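Local atomic coordinates of salivary protein FS50 (PDB entry 5K6D), a protein that blocks the host voltage-gated sodium channel Nav1.5 and is secreted in the saliva of the rat flea Xenopsylla cheopis. Residues Lys3-Cys8 with Thr50-Gly55; Leu25-Gly30 with Lys70-Cys75. One frame throughout, in Å; residues are numbered along the deposited sequence.

In the fold
Both contacts involve the helix 38-51, one at its C-terminal end and the other along its length. Contact 2 pairs strand 26-28 with strand 73-76, which carries the two cysteines that tie the sheet to C45 and C49 on the helix, the cysteine-stabilised alpha-beta motif. Contact 1 adds a further disulfide, C8 to C53, which fixes the N-terminal segment to the chain just past the helix. The centres of contact 1 and contact 2 are about 11 Å apart, yet the two meet in the interior. C53 SG lies 3.6 Å from C75 SG, so two disulfides pack together, and C8 O is 3.4 Å from A28 CB. H48, on the helix, also donates to C8 O.

Contact 1: Lys3-Cys8 with Thr50-Gly55; sequences KVSERC and TGVCLG
A disulfide is the strongest tie here: C8 SG and C53 SG are bonded at 2.0 Å, with a right-handed twist about the S-S bond (chi3 94°). C8 lies in helix 6-10 and C53 just after helix 38-51. The two sulfurs are set differently on their residues: that of C8 is anti to its own backbone N (chi1 166°), while that of C53 sits beside the backbone N, anti to the carbonyl carbon.

Van der Waals packing accompanies the bridge. V52 points its CG1 branch, anti to the backbone N, toward helix 6-10. This methyl group lies over one face of the R7 guanidinium, 3.8 Å from R7 NH1, and the bend of the arginine chain at chi3 brings the flat group there. The same methyl packs on C8 CB at 4.4 Å. Farther toward the N-terminus, V4 CG1 is 4.5 Å from C53 CB, while V4 also packs on I21.

Polar links between the segments run through water. One water donates to both K3 O and C53 O; a second accepts from S5 N at 2.9 Å and donates to V52 O. S5 itself is the N-cap of helix 6-10: its OG, turned into the crowded position between backbone N and carbonyl carbon, accepts from C8 N at 3.0 Å (N-H...O angle 155°).

The chemistry implies a join held by one covalent bond, with two waters satisfying backbone groups beside it. The cap bond holds the N-H of the very residue whose sulfur makes the bridge, and so ties the start of helix 6-10 to the disulfide.

Contact 2: Leu25-Gly30 with Lys70-Cys75; sequences LATAKG and KEDCYC
Four backbone hydrogen bonds form the first shell, joining strands 26-28 and 73-75 as an antiparallel pair (148° between their directions). A26 and C75 make one hydrogen-bonded pair, in which C75 N gives A26 O the straightest bond of the four, 2.8 Å at 175°. A28 and C73 make the other: A28 N approaches C73 O nearly along the C=O axis at 2.7 Å, whereas C73 N reaches A28 O from above the carbonyl plane at 3.0 Å.

D72 comes just before strand 73-76, beside the residues that follow strand 26-28. Its OD1 accepts from G30 N at 2.8 Å, the donor standing 33° out of the carboxylate plane. K29, extended until its last bend, runs beside D72 in the same direction, and its NZ is linked by one water to OD1 and by another to OD2. The two opposite charges are thus coupled through water, which would be expected to favour an ionised carboxylate.

T27 and Y74 lie side by side on one face. T27 OG1 sits obliquely against the ring, 3.6 Å from Y74 CE2, and T27 CG2 faces D72 OD2. From beyond the strand L25 crosses Y74 at about a right angle, its CD1 3.8 Å from Y74 CB. Farther out, a hydrogen bond with N69 N anchors the hydroxyl of Y74.

A26, A28, C73 and C75 occupy the other face, where A28 CB is 4.2 Å from C75 SG. Three of them meet helix 38-51: C73 and C75 are bonded to C45 and C49, and A28 touches H48. A26 packs instead on I21. Strand 73-76 is the central one, with 26-28 on one edge and 57-60 on the other.

Contact 1: Lys3-Cys8 with Thr50-Gly55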
loop_
_atom_site.group_PDB
_atom_site.type_symbol
_atom_site.label_atom_id
_atom_site.label_comp_id
_atom_site.label_asym_id
_atom_site.label_seq_id
_atom_site.Cartn_x
_atom_site.Cartn_y
_atom_site.Cartn_z
ATOM N N LYS A 3 -1.019 -2.991 12.782
ATOM C CA LYS A 3 -2.223 -2.195 12.611
ATOM C C LYS A 3 -1.945 -1.019 11.687
ATOM O O LYS A 3 -0.897 -0.373 11.789
ATOM C CB LYS A 3 -2.744 -1.693 13.955
ATOM C CG LYS A 3 -3.183 -2.806 14.889
ATOM C CD LYS A 3 -3.918 -2.253 16.097
ATOM C CE LYS A 3 -4.129 -3.321 17.154
ATOM N NZ LYS A 3 -2.833 -3.803 17.709
ATOM N N VAL A 4 -2.877 -0.751 10.782
ATOM C CA VAL A 4 -2.743 0.361 9.848
ATOM C C VAL A 4 -4.033 1.167 9.842
ATOM O O VAL A 4 -5.054 0.746 10.390
ATOM C CB VAL A 4 -2.426 -0.119 8.411
ATOM C CG1 VAL A 4 -1.096 -0.875 8.367
ATOM C CG2 VAL A 4 -3.557 -0.986 7.866
ATOM N N SER A 5 -3.996 2.338 9.219
ATOM C CA SER A 5 -5.163 3.217 9.202
ATOM C C SER A 5 -6.066 2.974 7.994
ATOM O O SER A 5 -5.650 2.361 7.004
ATOM C CB SER A 5 -4.711 4.669 9.204
ATOM O OG SER A 5 -4.028 4.956 7.995
ATOM N N GLU A 6 -7.293 3.486 8.062
ATOM C CA GLU A 6 -8.136 3.540 6.875
ATOM C C GLU A 6 -7.431 4.244 5.718
ATOM O O GLU A 6 -7.530 3.824 4.566
ATOM C CB GLU A 6 -9.443 4.271 7.158
ATOM C CG GLU A 6 -10.366 3.573 8.120
ATOM C CD GLU A 6 -11.727 4.246 8.223
ATOM O OE1 GLU A 6 -11.876 5.403 7.791
ATOM O OE2 GLU A 6 -12.670 3.600 8.736
ATOM N N ARG A 7 -6.735 5.333 6.022
ATOM C CA ARG A 7 -6.003 6.059 4.993
ATOM C C ARG A 7 -5.007 5.158 4.283
ATOM O O ARG A 7 -4.858 5.222 3.065
ATOM C CB ARG A 7 -5.291 7.258 5.599
ATOM C CG ARG A 7 -6.234 8.338 6.058
ATOM C CD ARG A 7 -5.463 9.451 6.716
ATOM N NE ARG A 7 -4.664 10.226 5.767
ATOM C CZ ARG A 7 -3.344 10.385 5.821
ATOM N NH1 ARG A 7 -2.610 9.791 6.765
ATOM N NH2 ARG A 7 -2.757 11.155 4.918
ATOM N N CYS A 8 -4.332 4.310 5.048
ATOM C CA CYS A 8 -3.423 3.344 4.458
ATOM C C CYS A 8 -4.141 2.451 3.453
ATOM O O CYS A 8 -3.693 2.314 2.305
ATOM C CB CYS A 8 -2.775 2.505 5.559
ATOM S SG CYS A 8 -1.932 1.022 5.008
ATOM N N THR A 50 5.521 3.788 3.556
ATOM C CA THR A 50 6.319 4.213 4.703
ATOM C C THR A 50 5.681 5.389 5.442
ATOM O O THR A 50 5.754 5.474 6.672
ATOM C CB THR A 50 7.747 4.616 4.302
ATOM O OG1 THR A 50 7.693 5.720 3.388
ATOM C CG2 THR A 50 8.498 3.443 3.664
ATOM N N GLY A 51 5.066 6.307 4.697
ATOM C CA GLY A 51 4.571 7.536 5.278
ATOM C C GLY A 51 3.155 7.497 5.800
ATOM O O GLY A 51 2.809 8.288 6.673
ATOM N N VAL A 52 2.332 6.604 5.263
ATOM C CA VAL A 52 0.933 6.520 5.675
ATOM C C VAL A 52 0.649 5.183 6.356
ATOM O O VAL A 52 0.105 5.157 7.458
ATOM C CB VAL A 52 -0.035 6.755 4.477
ATOM C CG1 VAL A 52 -1.482 6.655 4.931
ATOM C CG2 VAL A 52 0.222 8.131 3.838
ATOM N N CYS A 53 1.050 4.079 5.734
ATOM C CA CYS A 53 0.905 2.769 6.374
ATOM C C CYS A 53 1.928 2.525 7.488
ATOM O O CYS A 53 1.759 1.607 8.278
ATOM C CB CYS A 53 1.007 1.648 5.333
ATOM S SG CYS A 53 -0.275 1.685 4.045
ATOM N N LEU A 54 2.980 3.339 7.536
ATOM C CA LEU A 54 4.048 3.228 8.535
ATOM C C LEU A 54 4.714 1.856 8.486
ATOM O O LEU A 54 5.084 1.274 9.511
ATOM C CB LEU A 54 3.512 3.534 9.937
ATOM C CG LEU A 54 2.725 4.844 10.064
ATOM C CD1 LEU A 54 2.275 5.061 11.501
ATOM C CD2 LEU A 54 3.533 6.033 9.563
ATOM N N GLY A 55 4.880 1.349 7.270
ATOM C CA GLY A 55 5.605 0.118 7.031
ATOM C C GLY A 55 7.032 0.390 6.589
ATOM O O GLY A 55 7.528 1.521 6.685
HETATM O O HOH W 1 0.552 1.661 10.824
HETATM O O HOH W 2 -1.251 3.388 9.253
#

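Contact 2: Leu25-Gly30 with Lys70-Cys75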
loop_
_atom_site.group_PDB
_atom_site.type_symbol
_atom_site.label_atom_id
_atom_site.label_comp_id
_atom_site.label_asym_id
_atom_site.label_seq_id
_atom_site.Cartn_x
_atom_site.Cartn_y
_atom_site.Cartn_z
ATOM N N LEU A 25 0.940 -8.582 3.820
ATOM C CA LEU A 25 1.081 -7.218 3.333
ATOM C C LEU A 25 -0.216 -6.448 3.520
ATOM O O LEU A 25 -1.297 -7.051 3.561
ATOM C CB LEU A 25 1.465 -7.217 1.855
ATOM C CG LEU A 25 2.702 -8.038 1.494
ATOM C CD1 LEU A 25 2.979 -7.938 -0.004
ATOM C CD2 LEU A 25 3.911 -7.594 2.310
ATOM N N ALA A 26 -0.109 -5.127 3.629
ATOM C CA ALA A 26 -1.272 -4.245 3.618
ATOM C C ALA A 26 -1.603 -3.855 2.189
ATOM O O ALA A 26 -0.733 -3.368 1.453
ATOM C CB ALA A 26 -1.017 -3.013 4.451
ATOM N N THR A 27 -2.858 -4.035 1.795
ATOM C CA THR A 27 -3.274 -3.597 0.476
ATOM C C THR A 27 -3.683 -2.131 0.509
ATOM O O THR A 27 -4.729 -1.768 1.060
ATOM C CB THR A 27 -4.431 -4.433 -0.051
ATOM O OG1 THR A 27 -4.022 -5.805 -0.112
ATOM C CG2 THR A 27 -4.840 -3.953 -1.439
ATOM N N ALA A 28 -2.828 -1.290 -0.061
ATOM C CA ALA A 28 -3.109 0.127 -0.231
ATOM C C ALA A 28 -3.794 0.286 -1.577
ATOM O O ALA A 28 -3.152 0.429 -2.623
ATOM C CB ALA A 28 -1.838 0.942 -0.145
ATOM N N LYS A 29 -5.111 0.203 -1.536
ATOM C CA LYS A 29 -5.916 0.162 -2.735
ATOM C C LYS A 29 -5.696 1.385 -3.620
ATOM O O LYS A 29 -5.679 2.522 -3.136
ATOM C CB LYS A 29 -7.389 0.062 -2.358
ATOM C CG LYS A 29 -8.319 -0.110 -3.536
ATOM C CD LYS A 29 -9.749 -0.271 -3.056
ATOM C CE LYS A 29 -10.712 -0.503 -4.208
ATOM N NZ LYS A 29 -10.449 -1.794 -4.902
ATOM N N GLY A 30 -5.527 1.142 -4.914
ATOM C CA GLY A 30 -5.527 2.199 -5.909
ATOM C C GLY A 30 -4.296 3.073 -6.042
ATOM O O GLY A 30 -4.248 3.919 -6.939
ATOM N N LYS A 70 -2.591 -4.824 -10.306
ATOM C CA LYS A 70 -1.590 -3.849 -10.739
ATOM C C LYS A 70 -1.919 -2.415 -10.325
ATOM O O LYS A 70 -1.031 -1.563 -10.296
ATOM C CB LYS A 70 -1.409 -3.914 -12.257
ATOM C CG LYS A 70 -2.611 -3.445 -13.057
ATOM C CD LYS A 70 -2.387 -3.660 -14.546
ATOM C CE LYS A 70 -3.690 -3.552 -15.330
ATOM N NZ LYS A 70 -4.194 -2.147 -15.404
ATOM N N GLU A 71 -3.181 -2.142 -10.008
ATOM C CA GLU A 71 -3.568 -0.802 -9.565
ATOM C C GLU A 71 -3.339 -0.602 -8.074
ATOM O O GLU A 71 -3.401 0.524 -7.587
ATOM C CB GLU A 71 -5.035 -0.526 -9.898
ATOM C CG GLU A 71 -5.341 -0.561 -11.386
ATOM C CD GLU A 71 -6.728 -0.041 -11.719
ATOM O OE1 GLU A 71 -7.620 -0.109 -10.845
ATOM O OE2 GLU A 71 -6.923 0.438 -12.854
ATOM N N ASP A 72 -3.085 -1.694 -7.362
ATOM C CA ASP A 72 -2.901 -1.625 -5.921
ATOM C C ASP A 72 -1.429 -1.634 -5.538
ATOM O O ASP A 72 -0.566 -2.100 -6.282
ATOM C CB ASP A 72 -3.630 -2.774 -5.214
ATOM C CG ASP A 72 -5.144 -2.661 -5.309
ATOM O OD1 ASP A 72 -5.667 -1.582 -5.666
ATOM O OD2 ASP A 72 -5.818 -3.675 -5.012
ATOM N N CYS A 73 -1.178 -1.092 -4.358
ATOM C CA CYS A 73 0.136 -1.001 -3.756
ATOM C C CYS A 73 0.136 -1.933 -2.553
ATOM O O CYS A 73 -0.827 -1.943 -1.799
ATOM C CB CYS A 73 0.393 0.452 -3.372
ATOM S SG CYS A 73 1.762 0.811 -2.266
ATOM N N TYR A 74 1.198 -2.714 -2.377
ATOM C CA TYR A 74 1.253 -3.722 -1.323
ATOM C C TYR A 74 2.400 -3.398 -0.380
ATOM O O TYR A 74 3.575 -3.434 -0.769
ATOM C CB TYR A 74 1.387 -5.122 -1.933
ATOM C CG TYR A 74 0.195 -5.455 -2.802
ATOM C CD1 TYR A 74 0.164 -5.102 -4.143
ATOM C CD2 TYR A 74 -0.917 -6.104 -2.268
ATOM C CE1 TYR A 74 -0.940 -5.381 -4.931
ATOM C CE2 TYR A 74 -2.018 -6.395 -3.050
ATOM C CZ TYR A 74 -2.018 -6.039 -4.379
ATOM O OH TYR A 74 -3.105 -6.319 -5.183
ATOM N N CYS A 75 2.037 -3.063 0.860
ATOM C CA CYS A 75 2.987 -2.561 1.840
ATOM C C CYS A 75 3.442 -3.621 2.820
ATOM O O CYS A 75 2.634 -4.385 3.348
ATOM C CB CYS A 75 2.374 -1.407 2.629
ATOM S SG CYS A 75 1.783 -0.033 1.637
HETATM O O HOH W 3 -8.322 -3.652 -3.773
HETATM O O HOH W 4 -8.193 -1.378 -6.628
#